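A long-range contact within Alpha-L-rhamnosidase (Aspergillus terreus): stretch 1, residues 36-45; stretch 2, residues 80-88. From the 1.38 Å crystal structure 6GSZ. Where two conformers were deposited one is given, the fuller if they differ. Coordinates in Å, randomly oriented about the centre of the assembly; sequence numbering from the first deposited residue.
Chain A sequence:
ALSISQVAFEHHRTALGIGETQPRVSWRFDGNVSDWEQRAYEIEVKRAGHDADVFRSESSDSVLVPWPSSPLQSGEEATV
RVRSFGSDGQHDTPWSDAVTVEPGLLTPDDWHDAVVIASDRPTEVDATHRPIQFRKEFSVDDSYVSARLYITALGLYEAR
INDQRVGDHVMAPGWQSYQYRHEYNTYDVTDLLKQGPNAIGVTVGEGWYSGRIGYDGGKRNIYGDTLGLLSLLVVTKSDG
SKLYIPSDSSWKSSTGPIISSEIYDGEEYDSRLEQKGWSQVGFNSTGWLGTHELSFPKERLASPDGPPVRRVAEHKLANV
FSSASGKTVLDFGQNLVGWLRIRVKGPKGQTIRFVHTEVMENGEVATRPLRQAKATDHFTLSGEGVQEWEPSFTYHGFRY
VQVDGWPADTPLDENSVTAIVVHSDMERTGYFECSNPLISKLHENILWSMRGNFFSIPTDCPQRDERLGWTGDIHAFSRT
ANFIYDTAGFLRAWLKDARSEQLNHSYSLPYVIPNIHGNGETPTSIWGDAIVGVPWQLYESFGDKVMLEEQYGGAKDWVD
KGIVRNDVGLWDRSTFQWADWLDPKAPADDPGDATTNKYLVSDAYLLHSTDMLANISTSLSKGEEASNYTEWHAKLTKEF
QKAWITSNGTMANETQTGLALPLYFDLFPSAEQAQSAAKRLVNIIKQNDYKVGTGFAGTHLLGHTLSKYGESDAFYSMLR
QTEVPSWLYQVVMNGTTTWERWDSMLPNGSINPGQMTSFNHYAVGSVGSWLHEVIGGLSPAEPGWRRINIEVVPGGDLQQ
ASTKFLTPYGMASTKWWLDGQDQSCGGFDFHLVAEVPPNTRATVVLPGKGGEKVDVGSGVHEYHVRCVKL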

ATOM      1  N   TRP A  36      -2.129 -22.253 -24.517  1.00 17.39           N
ATOM      2  CA  TRP A  36      -1.258 -23.088 -23.721  1.00 18.03           C
ATOM      3  C   TRP A  36      -1.801 -23.231 -22.296  1.00 14.83           C
ATOM      4  O   TRP A  36      -2.151 -22.225 -21.658  1.00 15.61           O
ATOM      5  N   GLU A  37      -1.792 -24.468 -21.803  1.00 15.29           N
ATOM      6  CA  GLU A  37      -2.123 -24.784 -20.428  1.00 16.36           C
ATOM      7  C   GLU A  37      -1.087 -25.768 -19.898  1.00 16.51           C
ATOM      8  O   GLU A  37      -0.541 -26.582 -20.641  1.00 17.89           O
ATOM      9  N   GLN A  38      -0.810 -25.677 -18.599  1.00 14.32           N
ATOM     10  CA  GLN A  38       0.135 -26.572 -17.968  1.00 13.71           C
ATOM     11  C   GLN A  38      -0.527 -27.921 -17.627  1.00 13.55           C
ATOM     12  O   GLN A  38      -1.651 -27.948 -17.128  1.00 13.58           O
ATOM     13  N   ARG A  39       0.198 -29.032 -17.855  1.00 13.47           N
ATOM     14  CA  ARG A  39      -0.241 -30.306 -17.343  0.60 15.20           C
ATOM     15  C   ARG A  39       0.591 -30.806 -16.158  1.00 13.96           C
ATOM     16  O   ARG A  39       0.088 -31.621 -15.375  1.00 13.83           O
ATOM     17  N   ALA A  40       1.835 -30.316 -16.006  1.00 12.85           N
ATOM     18  CA  ALA A  40       2.694 -30.838 -14.951  1.00 14.04           C
ATOM     19  C   ALA A  40       3.798 -29.828 -14.703  1.00 12.38           C
ATOM     20  O   ALA A  40       4.041 -28.941 -15.510  1.00 12.50           O
ATOM     21  N   TYR A  41       4.457 -29.980 -13.563  1.00 12.82           N
ATOM     22  CA  TYR A  41       5.629 -29.168 -13.228  1.00 13.48           C
ATOM     23  C   TYR A  41       6.632 -30.043 -12.484  1.00 13.88           C
ATOM     24  O   TYR A  41       6.311 -31.059 -11.901  1.00 13.70           O
ATOM     25  N   GLU A  42       7.870 -29.536 -12.483  1.00 14.01           N
ATOM     26  CA  GLU A  42       8.957 -30.068 -11.679  1.00 14.34           C
ATOM     27  C   GLU A  42       9.550 -28.911 -10.869  1.00 13.46           C
ATOM     28  O   GLU A  42       9.818 -27.849 -11.412  1.00 14.28           O
ATOM     29  N   ILE A  43       9.740 -29.179  -9.584  1.00 13.18           N
ATOM     30  CA  ILE A  43      10.450 -28.251  -8.679  1.00 13.52           C
ATOM     31  C   ILE A  43      11.729 -28.958  -8.217  1.00 13.11           C
ATOM     32  O   ILE A  43      11.672 -30.029  -7.627  1.00 14.23           O
ATOM     33  N   GLU A  44      12.864 -28.314  -8.496  1.00 14.66           N
ATOM     34  CA  GLU A  44      14.196 -28.747  -8.044  1.00 15.63           C
ATOM     35  C   GLU A  44      14.523 -27.994  -6.755  1.00 14.64           C
ATOM     36  O   GLU A  44      14.494 -26.759  -6.736  1.00 16.27           O
ATOM     37  N   VAL A  45      14.818 -28.752  -5.709  1.00 14.93           N
ATOM     38  CA  VAL A  45      15.243 -28.189  -4.444  1.00 13.57           C
ATOM     39  C   VAL A  45      16.655 -28.677  -4.107  1.00 15.94           C
ATOM     40  O   VAL A  45      16.881 -29.886  -3.928  1.00 18.06           O
ATOM     41  N   VAL A  80      16.108 -23.080  -5.518  1.00 12.79           N
ATOM     42  CA  VAL A  80      14.944 -23.660  -6.178  1.00 13.27           C
ATOM     43  C   VAL A  80      14.939 -23.282  -7.639  1.00 14.23           C
ATOM     44  O   VAL A  80      15.190 -22.129  -7.990  1.00 13.79           O
ATOM     45  N   ARG A  81      14.602 -24.271  -8.498  1.00 13.86           N
ATOM     46  CA  ARG A  81      14.252 -23.987  -9.888  1.00 14.78           C
ATOM     47  C   ARG A  81      12.953 -24.737 -10.198  1.00 13.82           C
ATOM     48  O   ARG A  81      12.656 -25.719  -9.539  1.00 13.59           O
ATOM     49  N   VAL A  82      12.213 -24.231 -11.188  1.00 13.46           N
ATOM     50  CA  VAL A  82      10.977 -24.836 -11.641  1.00 13.51           C
ATOM     51  C   VAL A  82      11.021 -24.975 -13.148  1.00 13.45           C
ATOM     52  O   VAL A  82      11.541 -24.130 -13.842  1.00 14.36           O
ATOM     53  N   ARG A  83      10.346 -26.007 -13.658  1.00 13.67           N
ATOM     54  CA  ARG A  83      10.004 -26.052 -15.084  1.00 14.93           C
ATOM     55  C   ARG A  83       8.598 -26.623 -15.210  1.00 13.92           C
ATOM     56  O   ARG A  83       8.145 -27.363 -14.386  1.00 14.22           O
ATOM     57  N   SER A  84       7.961 -26.201 -16.284  1.00 14.94           N
ATOM     58  CA  SER A  84       6.558 -26.437 -16.517  1.00 14.50           C
ATOM     59  C   SER A  84       6.383 -27.137 -17.878  1.00 16.21           C
ATOM     60  O   SER A  84       7.044 -26.791 -18.850  1.00 17.85           O
ATOM     61  N   PHE A  85       5.468 -28.114 -17.908  1.00 14.70           N
ATOM     62  CA  PHE A  85       5.165 -28.940 -19.064  1.00 14.84           C
ATOM     63  C   PHE A  85       3.759 -28.639 -19.602  1.00 15.17           C
ATOM     64  O   PHE A  85       2.783 -28.666 -18.858  1.00 14.70           O
ATOM     65  N   GLY A  86       3.669 -28.450 -20.928  1.00 15.54           N
ATOM     66  CA  GLY A  86       2.400 -28.096 -21.577  1.00 16.60           C
ATOM     67  C   GLY A  86       1.501 -29.294 -21.801  1.00 18.55           C
ATOM     68  O   GLY A  86       1.956 -30.419 -21.956  1.00 19.10           O
ATOM     69  N   SER A  87       0.195 -29.018 -21.774  1.00 20.65           N
ATOM     70  CA  SER A  87      -0.812 -30.068 -21.926  1.00 19.99           C
ATOM     71  C   SER A  87      -0.749 -30.706 -23.305  1.00 26.34           C
ATOM     72  O   SER A  87      -1.225 -31.823 -23.439  1.00 34.05           O
ATOM     73  N   ASP A  88      -0.230 -29.990 -24.306  1.00 26.16           N
ATOM     74  CA  ASP A  88      -0.241 -30.516 -25.699  1.00 36.67           C
ATOM     75  C   ASP A  88       0.973 -31.418 -25.919  1.00 37.08           C
ATOM     76  O   ASP A  88       1.175 -31.927 -27.010  1.00 47.63           O
TER

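The antiparallel pairing of these two strands slips by one residue between Gln38 and Ala40, a beta bulge in which the carbonyl of Phe85 serves two successive amides: Arg39 N lies 2.8 Å from Phe85 O, while Ala40 N makes a weak hydrogen bond to the same Phe85 O at 3.4 Å. Beyond the bulge the register is regular, and side chains alternate between two faces of very different character.

One face carries Ala40, Glu42 and Glu44 across from Phe85, Arg83 and Arg81. Two of the three pairs are charged, and in each of these the acid meets its base across the sheet. Glu44 (chi1 t, chi2 t) and Arg81 (chi1 m) form a two-pronged salt bridge, with Arg81 NE 2.7 Å from Glu44 OE2 and Arg81 NH2 2.9 Å from Glu44 OE1; each nitrogen faces its own oxygen, and both hydrogen bonds are nearly straight, at 170° and 176°. Glu42 (m) and Arg83 (p) meet differently: a single oxygen, Glu42 OE1, receives both Arg83 NE and Arg83 NH2, each at 2.8 Å. Long, flexible side chains suit these partly exposed positions. Phe85 (m) lies beside them, its ring edge meeting the aliphatic part of Glu42, with Glu42 CG 3.7 Å from Phe85 CE1. Its direct partner Ala40 is small, and Ala40 CB comes no nearer than 4.2 Å to Phe85 CD1.

The other face is buried and largely apolar. Ile43 (chi1 m, chi2 t) packs its CG2 3.9 Å from CG1 of Val80 (t) and its CG1 4.2 Å from CG2 of Val82 (t). Tyr41 (p) starts on this face, but its ring leads away from the second stretch. Ser84 (t) needs a polar partner in this buried setting and donates from OG to Gln38 OE1 at 2.7 Å; Gln38 reaches it through an extended chain, chi1 and chi2 both t.

Trp36 (t) reaches in from the preceding loop. Its ring edge meets Ser84, with CH2 3.3 Å from Ser84 OG, and its NE1 lies 3.5 Å from Gly86 CA. Glycine fits here because an ideal CB would stand 2.5 Å from Trp36 NE1, a clash.

At the partly exposed end, two waters link Ser87 (p) to Glu37: water 1 is 2.8 Å from Ser87 OG and 3.1 Å from Glu37 N, and water 2 is 2.9 Å from Ser87 OG and donates to Glu37 OE1 at 2.6 Å. Arg39 (p) adds a weak hydrogen bond from NH1 to Ser87 O at 3.4 Å.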

ATOM      1  CB  TRP A  36       0.151 -22.486 -23.703  1.00 17.92           C
ATOM      2  CG  TRP A  36       1.183 -23.384 -23.095  1.00 16.46           C
ATOM      3  CD1 TRP A  36       1.990 -24.263 -23.750  1.00 18.42           C
ATOM      4  CD2 TRP A  36       1.543 -23.471 -21.698  1.00 15.46           C
ATOM      5  NE1 TRP A  36       2.807 -24.910 -22.870  1.00 17.39           N
ATOM      6  CE2 TRP A  36       2.558 -24.444 -21.604  1.00 16.39           C
ATOM      7  CE3 TRP A  36       1.103 -22.844 -20.516  1.00 14.25           C
ATOM      8  CZ2 TRP A  36       3.133 -24.804 -20.387  1.00 15.28           C
ATOM      9  CZ3 TRP A  36       1.695 -23.189 -19.321  1.00 15.86           C
ATOM     10  CH2 TRP A  36       2.708 -24.136 -19.257  1.00 16.19           C
ATOM     11  CB  GLU A  37      -3.537 -25.367 -20.322  1.00 23.63           C
ATOM     12  CG  GLU A  37      -4.607 -24.330 -20.589  1.00 28.67           C
ATOM     13  CD  GLU A  37      -6.056 -24.777 -20.513  1.00 36.15           C
ATOM     14  OE1 GLU A  37      -6.451 -25.650 -21.321  1.00 43.48           O
ATOM     15  OE2 GLU A  37      -6.793 -24.237 -19.658  1.00 44.57           O
ATOM     16  CB  GLN A  38       0.596 -25.886 -16.666  1.00 12.68           C
ATOM     17  CG  GLN A  38       1.616 -26.699 -15.864  1.00 12.85           C
ATOM     18  CD  GLN A  38       1.993 -25.981 -14.604  1.00 11.96           C
ATOM     19  OE1 GLN A  38       2.811 -25.046 -14.642  1.00 13.46           O
ATOM     20  NE2 GLN A  38       1.418 -26.456 -13.496  1.00 13.25           N
ATOM     21  CB  ARG A  39      -0.312 -31.366 -18.437  0.60 17.77           C
ATOM     22  CG  ARG A  39       1.031 -31.741 -19.035  0.60 18.83           C
ATOM     23  CD  ARG A  39       0.885 -32.930 -19.995  0.60 23.08           C
ATOM     24  NE  ARG A  39       0.089 -34.014 -19.422  0.60 26.69           N
ATOM     25  CZ  ARG A  39      -1.175 -34.336 -19.755  0.60 28.64           C
ATOM     26  NH1 ARG A  39      -1.829 -33.718 -20.740  0.60 26.69           N
ATOM     27  NH2 ARG A  39      -1.780 -35.296 -19.076  0.60 29.64           N
ATOM     28  CB  ALA A  40       3.306 -32.170 -15.322  1.00 14.23           C
ATOM     29  CB  TYR A  41       5.250 -27.922 -12.431  1.00 13.15           C
ATOM     30  CG  TYR A  41       4.613 -28.170 -11.095  1.00 12.23           C
ATOM     31  CD1 TYR A  41       5.391 -28.437  -9.974  1.00 12.87           C
ATOM     32  CD2 TYR A  41       3.246 -28.025 -10.904  1.00 13.16           C
ATOM     33  CE1 TYR A  41       4.824 -28.604  -8.721  1.00 12.60           C
ATOM     34  CE2 TYR A  41       2.677 -28.166  -9.658  1.00 12.67           C
ATOM     35  CZ  TYR A  41       3.465 -28.401  -8.541  1.00 12.82           C
ATOM     36  OH  TYR A  41       2.865 -28.544  -7.298  1.00 14.85           O
ATOM     37  CB  GLU A  42      10.020 -30.750 -12.548  1.00 16.12           C
ATOM     38  CG  GLU A  42       9.555 -32.101 -13.047  1.00 17.65           C
ATOM     39  CD  GLU A  42      10.558 -32.830 -13.914  1.00 22.12           C
ATOM     40  OE1 GLU A  42      11.566 -32.221 -14.281  1.00 20.67           O
ATOM     41  OE2 GLU A  42      10.260 -33.996 -14.284  1.00 30.76           O
ATOM     42  CB  ILE A  43       9.594 -27.837  -7.475  1.00 14.23           C
ATOM     43  CG1 ILE A  43       8.286 -27.190  -7.895  1.00 14.69           C
ATOM     44  CG2 ILE A  43      10.419 -26.901  -6.588  1.00 14.24           C
ATOM     45  CD1 ILE A  43       7.323 -26.828  -6.770  1.00 16.40           C
ATOM     46  CB  GLU A  44      15.231 -28.445  -9.125  1.00 16.36           C
ATOM     47  CG  GLU A  44      16.649 -28.902  -8.782  1.00 17.86           C
ATOM     48  CD  GLU A  44      17.641 -28.298  -9.759  1.00 20.26           C
ATOM     49  OE1 GLU A  44      18.117 -29.032 -10.655  1.00 26.72           O
ATOM     50  OE2 GLU A  44      17.852 -27.065  -9.682  1.00 20.64           O
ATOM     51  CB  VAL A  45      14.254 -28.556  -3.328  1.00 14.67           C
ATOM     52  CG1 VAL A  45      14.659 -27.910  -2.001  1.00 15.59           C
ATOM     53  CG2 VAL A  45      12.827 -28.195  -3.724  1.00 15.90           C
ATOM     54  CB  VAL A  80      13.662 -23.180  -5.478  1.00 12.35           C
ATOM     55  CG1 VAL A  80      12.438 -23.636  -6.260  1.00 14.24           C
ATOM     56  CG2 VAL A  80      13.601 -23.730  -4.056  1.00 15.16           C
ATOM     57  CB  ARG A  81      15.350 -24.428 -10.857  1.00 15.54           C
ATOM     58  CG  ARG A  81      16.692 -23.743 -10.659  1.00 17.19           C
ATOM     59  CD  ARG A  81      17.634 -24.042 -11.820  1.00 18.90           C
ATOM     60  NE  ARG A  81      17.986 -25.444 -11.869  1.00 20.15           N
ATOM     61  CZ  ARG A  81      18.509 -26.045 -12.959  1.00 22.41           C
ATOM     62  NH1 ARG A  81      18.756 -25.335 -14.053  1.00 24.58           N
ATOM     63  NH2 ARG A  81      18.746 -27.353 -12.950  1.00 25.90           N
ATOM     64  CB  VAL A  82       9.767 -23.987 -11.206  1.00 14.23           C
ATOM     65  CG1 VAL A  82       8.447 -24.596 -11.671  1.00 15.65           C
ATOM     66  CG2 VAL A  82       9.789 -23.751  -9.698  1.00 14.75           C
ATOM     67  CB  ARG A  83      11.036 -26.811 -15.922  1.00 17.68           C
ATOM     68  CG  ARG A  83      11.201 -28.265 -15.553  1.00 19.46           C
ATOM     69  CD  ARG A  83      12.220 -28.913 -16.495  1.00 20.32           C
ATOM     70  NE  ARG A  83      12.374 -30.313 -16.185  1.00 22.32           N
ATOM     71  CZ  ARG A  83      13.056 -31.171 -16.933  1.00 27.94           C
ATOM     72  NH1 ARG A  83      13.661 -30.763 -18.046  1.00 39.86           N
ATOM     73  NH2 ARG A  83      13.108 -32.433 -16.555  1.00 32.53           N
ATOM     74  CB  SER A  84       5.826 -25.124 -16.428  1.00 15.87           C
ATOM     75  OG  SER A  84       4.470 -25.292 -16.760  1.00 16.32           O
ATOM     76  CB  PHE A  85       5.281 -30.403 -18.648  1.00 15.76           C
ATOM     77  CG  PHE A  85       6.638 -30.802 -18.138  1.00 15.20           C
ATOM     78  CD1 PHE A  85       6.959 -30.629 -16.793  1.00 17.46           C
ATOM     79  CD2 PHE A  85       7.610 -31.306 -18.996  1.00 20.68           C
ATOM     80  CE1 PHE A  85       8.207 -30.988 -16.313  1.00 23.35           C
ATOM     81  CE2 PHE A  85       8.860 -31.642 -18.515  1.00 23.34           C
ATOM     82  CZ  PHE A  85       9.151 -31.492 -17.176  1.00 23.48           C
ATOM     83  CB  SER A  87      -2.193 -29.569 -21.607  1.00 23.27           C
ATOM     84  OG  SER A  87      -2.576 -28.592 -22.527  1.00 27.47           O
ATOM     85  CB  ASP A  88      -0.280 -29.391 -26.745  1.00 43.80           C
ATOM     86  CG  ASP A  88       0.817 -28.338 -26.599  1.00 49.97           C
ATOM     87  OD1 ASP A  88       1.876 -28.647 -25.996  1.00 54.01           O
ATOM     88  OD2 ASP A  88       0.602 -27.195 -27.079  1.00 68.68           O
TER
HETATM   89  O   HOH W   1      -1.136 -26.606 -23.879  1.00 26.62           O
HETATM   90  O   HOH W   2      -5.406 -27.848 -22.270  1.00 49.32           O